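Local coordinates for protein phosphonopyruvate hydrolase (Variovorax sp., PDB 2HRW) that hydrolyses phosphonopyruvate to pyruvate and phosphate with the help of a divalent metal ion such as cobalt, magnesium or manganese, at residues M1-A6 and G103-V108; I153-A158 and A182-S187. All coordinates share one frame; numbering follows the deposited sequence.

Contact 1 (M1-A6 and G103-V108); sequences MTKNQA and GASAIV
The flat carboxamide of Asn4 presents its oxygen end to Ser105 and turns its nitrogen end elsewhere: OD1 receives a weak hydrogen bond from Ser105 OG at 3.0 Å, whereas ND2 is bonded to Asp147 OD2. With its two ends engaged by different partners, the amide is probably hindered from flipping. Ser105 OG also lies 3.2 Å from Lys3 CB, so that it touches two successive side chains of the first helical turn. The hydroxyl gets there because it stands opposite the carbonyl carbon (chi1 -59°), directed at the helix. This turn opens helix 3-13, and Thr2 and Gln5 close its start with a capping box: Gln5 N donates to Thr2 OG1 at 3.2 Å, and Thr2 N donates to Gln5 OE1 at 3.1 Å. The helix lies against the end of the TIM barrel at which strand 106-110 begins, and its Leu7 packs on Ser105 and Ala106. Lys3 runs out extended past Gly103, carrying NZ to the carbonyl oxygen of Val74, with which it forms a hydrogen bond. A water lies within reach of both Asn4 OD1 (3.3 Å) and Gly103 O (3.4 Å, a weak bond at most), though it may not donate to both at once.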
loop_
_atom_site.group_PDB
_atom_site.type_symbol
_atom_site.label_atom_id
_atom_site.label_comp_id
_atom_site.label_asym_id
_atom_site.label_seq_id
_atom_site.Cartn_x
_atom_site.Cartn_y
_atom_site.Cartn_z
ATOM N N MET A 1 12.762 -15.133 24.979
ATOM C CA MET A 1 13.041 -15.631 23.604
ATOM C C MET A 1 12.361 -14.811 22.513
ATOM O O MET A 1 11.174 -14.506 22.610
ATOM C CB MET A 1 12.574 -17.075 23.456
ATOM C CG MET A 1 13.498 -18.091 24.058
ATOM S SD MET A 1 13.130 -19.715 23.398
ATOM C CE MET A 1 14.726 -20.114 22.524
ATOM N N THR A 2 13.120 -14.453 21.478
ATOM C CA THR A 2 12.562 -13.707 20.356
ATOM C C THR A 2 11.688 -14.720 19.601
ATOM O O THR A 2 11.796 -15.933 19.841
ATOM C CB THR A 2 13.672 -13.184 19.407
ATOM O OG1 THR A 2 14.320 -14.285 18.769
ATOM C CG2 THR A 2 14.705 -12.403 20.171
ATOM N N LYS A 3 10.824 -14.254 18.701
ATOM C CA LYS A 3 9.988 -15.208 17.982
ATOM C C LYS A 3 10.829 -16.230 17.223
ATOM O O LYS A 3 10.465 -17.411 17.182
ATOM C CB LYS A 3 9.057 -14.492 17.018
ATOM C CG LYS A 3 7.906 -13.808 17.699
ATOM C CD LYS A 3 7.163 -12.909 16.717
ATOM C CE LYS A 3 5.902 -12.361 17.358
ATOM N NZ LYS A 3 5.176 -11.492 16.418
ATOM N N ASN A 4 11.940 -15.769 16.626
ATOM C CA ASN A 4 12.847 -16.630 15.847
ATOM C C ASN A 4 13.478 -17.707 16.709
ATOM O O ASN A 4 13.724 -18.828 16.252
ATOM C CB ASN A 4 13.954 -15.805 15.176
ATOM C CG ASN A 4 13.403 -14.829 14.144
ATOM O OD1 ASN A 4 12.304 -15.023 13.628
ATOM N ND2 ASN A 4 14.165 -13.787 13.832
ATOM N N GLN A 5 13.736 -17.364 17.964
ATOM C CA GLN A 5 14.326 -18.326 18.884
ATOM C C GLN A 5 13.265 -19.302 19.329
ATOM O O GLN A 5 13.531 -20.501 19.446
ATOM C CB GLN A 5 14.920 -17.624 20.102
ATOM C CG GLN A 5 15.922 -16.569 19.727
ATOM C CD GLN A 5 16.616 -16.020 20.929
ATOM O OE1 GLN A 5 15.976 -15.558 21.886
ATOM N NE2 GLN A 5 17.944 -16.074 20.904
ATOM N N ALA A 6 12.059 -18.789 19.576
ATOM C CA ALA A 6 10.951 -19.654 19.996
ATOM C C ALA A 6 10.765 -20.761 18.968
ATOM O O ALA A 6 10.658 -21.939 19.308
ATOM C CB ALA A 6 9.676 -18.842 20.127
ATOM N N GLY A 103 8.516 -9.180 10.128
ATOM C CA GLY A 103 8.405 -9.866 11.403
ATOM C C GLY A 103 8.222 -11.363 11.378
ATOM O O GLY A 103 8.006 -11.976 12.427
ATOM N N ALA A 104 8.302 -11.955 10.197
ATOM C CA ALA A 104 8.142 -13.388 10.067
ATOM C C ALA A 104 9.347 -14.087 10.662
ATOM O O ALA A 104 10.465 -13.567 10.615
ATOM C CB ALA A 104 7.997 -13.758 8.606
ATOM N N SER A 105 9.123 -15.261 11.237
ATOM C CA SER A 105 10.217 -16.031 11.836
ATOM C C SER A 105 10.742 -17.129 10.901
ATOM O O SER A 105 11.768 -17.749 11.175
ATOM C CB SER A 105 9.763 -16.624 13.163
ATOM O OG SER A 105 9.376 -15.567 14.016
ATOM N N ALA A 106 10.036 -17.325 9.786
ATOM C CA ALA A 106 10.400 -18.317 8.785
ATOM C C ALA A 106 9.691 -17.956 7.492
ATOM O O ALA A 106 8.742 -17.171 7.494
ATOM C CB ALA A 106 9.946 -19.711 9.246
ATOM N N ILE A 107 10.159 -18.516 6.384
ATOM C CA ILE A 107 9.508 -18.319 5.090
ATOM C C ILE A 107 9.502 -19.689 4.434
ATOM O O ILE A 107 10.393 -20.485 4.695
ATOM C CB ILE A 107 10.279 -17.356 4.162
ATOM C CG1 ILE A 107 11.761 -17.731 4.163
ATOM C CG2 ILE A 107 10.006 -15.909 4.563
ATOM C CD1 ILE A 107 12.443 -17.385 2.925
ATOM N N VAL A 108 8.493 -19.964 3.605
ATOM C CA VAL A 108 8.369 -21.221 2.868
ATOM C C VAL A 108 8.411 -20.916 1.366
ATOM O O VAL A 108 7.647 -20.080 0.859
ATOM C CB VAL A 108 7.054 -21.930 3.184
ATOM C CG1 VAL A 108 6.879 -23.119 2.270
ATOM C CG2 VAL A 108 7.060 -22.377 4.653
HETATM O O HOH W 1 12.054 -11.966 11.747
HETATM O O HOH W 2 10.891 -12.105 14.174
#

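Contact 2 (I153-A158 and A182-S187); sequences IARVEA and AILIHS
Ile153 to Val156 and Ala182 to Ile185 pair as neighbouring parallel strands of the TIM barrel, joined by a beta-alpha-beta crossover that includes helix 165-177. Their backbones are satisfied in turn: Ala154 N donates to Ala182 O, Leu184 N to Ala154 O at 2.8 Å and a nearly linear 171°, and Val156 N to Leu184 O at 2.8 Å. Where the strands part, a water takes over, donating to Val156 O and to His186 O (2.7 Å). Apolar contacts fill both faces: Ile153 CG2 meets Leu184 CB on one, and Val156 CG2 meets Ile183 CG2 on the other. Arg155 lies alongside Leu184, CG to CG 3.9 Å, its chain extended with CG opposite the backbone N (chi1 176°). That carries NH2 over one face of the His186 imidazole, 3.3 Å from CD2, with the two planes 73° apart. NE forms a salt bridge with Glu157 OE2 (3.1 Å), though its hydrogen bond is bent and weak, and NH1 has a long, weak ion pair with Glu110. A methionine in place of Arg155 would probably leave Glu157 OE2 without its charged mate and the His186 face without its cover. Arg155 and His186 both bind the substrate, consistent with the Glu157 carboxylate and the apolar strand packing steadying the guanidinium for an anionic ligand.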
loop_
_atom_site.group_PDB
_atom_site.type_symbol
_atom_site.label_atom_id
_atom_site.label_comp_id
_atom_site.label_asym_id
_atom_site.label_seq_id
_atom_site.Cartn_x
_atom_site.Cartn_y
_atom_site.Cartn_z
ATOM N N ILE A 153 12.508 -22.613 4.985
ATOM C CA ILE A 153 11.950 -23.902 4.678
ATOM C C ILE A 153 11.794 -24.138 3.185
ATOM O O ILE A 153 11.124 -23.368 2.495
ATOM C CB ILE A 153 10.600 -24.033 5.392
ATOM C CG1 ILE A 153 10.815 -23.839 6.903
ATOM C CG2 ILE A 153 9.992 -25.400 5.121
ATOM C CD1 ILE A 153 9.572 -23.621 7.701
ATOM N N ALA A 154 12.440 -25.192 2.689
ATOM C CA ALA A 154 12.347 -25.557 1.281
ATOM C C ALA A 154 11.151 -26.483 1.095
ATOM O O ALA A 154 10.919 -27.403 1.879
ATOM C CB ALA A 154 13.616 -26.250 0.837
ATOM N N ARG A 155 10.390 -26.233 0.040
ATOM C CA ARG A 155 9.211 -27.021 -0.242
ATOM C C ARG A 155 9.321 -27.816 -1.521
ATOM O O ARG A 155 9.305 -27.264 -2.623
ATOM C CB ARG A 155 8.006 -26.115 -0.314
ATOM C CG ARG A 155 6.751 -26.838 -0.686
ATOM C CD ARG A 155 5.573 -25.911 -0.566
ATOM N NE ARG A 155 4.334 -26.652 -0.711
ATOM C CZ ARG A 155 3.131 -26.116 -0.594
ATOM N NH1 ARG A 155 3.008 -24.820 -0.331
ATOM N NH2 ARG A 155 2.053 -26.886 -0.734
ATOM N N VAL A 156 9.408 -29.127 -1.361
ATOM C CA VAL A 156 9.562 -30.044 -2.478
ATOM C C VAL A 156 8.202 -30.441 -3.057
ATOM O O VAL A 156 7.373 -31.069 -2.391
ATOM C CB VAL A 156 10.374 -31.287 -2.015
ATOM C CG1 VAL A 156 10.502 -32.295 -3.135
ATOM C CG2 VAL A 156 11.767 -30.839 -1.535
ATOM N N GLU A 157 7.987 -30.059 -4.313
ATOM C CA GLU A 157 6.738 -30.334 -5.004
ATOM C C GLU A 157 6.819 -31.496 -5.975
ATOM O O GLU A 157 5.896 -31.684 -6.776
ATOM C CB GLU A 157 6.285 -29.088 -5.768
ATOM C CG GLU A 157 5.766 -27.966 -4.879
ATOM C CD GLU A 157 4.385 -28.252 -4.346
ATOM O OE1 GLU A 157 3.423 -28.191 -5.127
ATOM O OE2 GLU A 157 4.265 -28.550 -3.146
ATOM N N ALA A 158 7.903 -32.268 -5.900
ATOM C CA ALA A 158 8.126 -33.413 -6.782
ATOM C C ALA A 158 7.012 -34.480 -6.766
ATOM O O ALA A 158 6.642 -35.013 -7.818
ATOM C CB ALA A 158 9.479 -34.053 -6.471
ATOM N N ALA A 182 14.517 -26.765 7.012
ATOM C CA ALA A 182 13.456 -27.769 7.108
ATOM C C ALA A 182 12.889 -28.053 5.740
ATOM O O ALA A 182 13.044 -27.237 4.823
ATOM C CB ALA A 182 12.353 -27.296 8.049
ATOM N N ILE A 183 12.244 -29.205 5.583
ATOM C CA ILE A 183 11.691 -29.568 4.279
ATOM C C ILE A 183 10.201 -29.834 4.350
ATOM O O ILE A 183 9.720 -30.670 5.133
ATOM C CB ILE A 183 12.364 -30.849 3.646
ATOM C CG1 ILE A 183 13.749 -30.531 3.110
ATOM C CG2 ILE A 183 11.571 -31.323 2.443
ATOM C CD1 ILE A 183 14.655 -30.046 4.116
ATOM N N LEU A 184 9.473 -29.111 3.522
ATOM C CA LEU A 184 8.037 -29.274 3.434
ATOM C C LEU A 184 7.907 -30.199 2.235
ATOM O O LEU A 184 8.427 -29.912 1.151
ATOM C CB LEU A 184 7.385 -27.931 3.129
ATOM C CG LEU A 184 5.879 -27.709 3.010
ATOM C CD1 LEU A 184 5.143 -28.977 2.587
ATOM C CD2 LEU A 184 5.393 -27.220 4.344
ATOM N N ILE A 185 7.257 -31.333 2.439
ATOM C CA ILE A 185 7.053 -32.270 1.351
ATOM C C ILE A 185 5.534 -32.405 1.232
ATOM O O ILE A 185 4.841 -32.678 2.197
ATOM C CB ILE A 185 7.760 -33.619 1.646
ATOM C CG1 ILE A 185 7.328 -34.674 0.632
ATOM C CG2 ILE A 185 7.472 -34.054 3.048
ATOM C CD1 ILE A 185 7.618 -34.309 -0.810
ATOM N N HIS A 186 5.019 -32.185 0.038
ATOM C CA HIS A 186 3.593 -32.224 -0.158
ATOM C C HIS A 186 3.140 -33.418 -0.984
ATOM O O HIS A 186 3.897 -33.918 -1.805
ATOM C CB HIS A 186 3.192 -30.904 -0.821
ATOM C CG HIS A 186 1.744 -30.562 -0.674
ATOM N ND1 HIS A 186 1.002 -30.929 0.430
ATOM C CD2 HIS A 186 0.907 -29.863 -1.479
ATOM C CE1 HIS A 186 -0.232 -30.474 0.295
ATOM N NE2 HIS A 186 -0.315 -29.823 -0.853
ATOM N N SER A 187 1.909 -33.879 -0.753
ATOM C CA SER A 187 1.344 -35.012 -1.501
ATOM C C SER A 187 -0.109 -34.786 -1.953
ATOM O O SER A 187 -0.885 -34.129 -1.252
ATOM C CB SER A 187 1.412 -36.299 -0.672
ATOM O OG SER A 187 0.643 -37.321 -1.281
HETATM O O HOH W 3 5.719 -32.948 -3.571
#

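In the fold
The two contacts illustrate how one barrel divides its labour. Contact 2 is a buried strand pair, 481 Å² of shared surface, built on backbone bonds and apolar packing and ending at the substrate site. Contact 1 is partly buried and much smaller, 150 Å², a helix start meeting a turn through polar side chains and water. Their centres lie 19 Å apart, yet strands 106-110 and 151-156 are neighbours in the same sheet. Ile107 O and Ile153 N stand 3.0 Å apart in a probable hydrogen bond, and Val108 packs on Ile153 and Arg155. Contact 1 thus belongs to the start of the strands, contact 2 continues to their catalytic end.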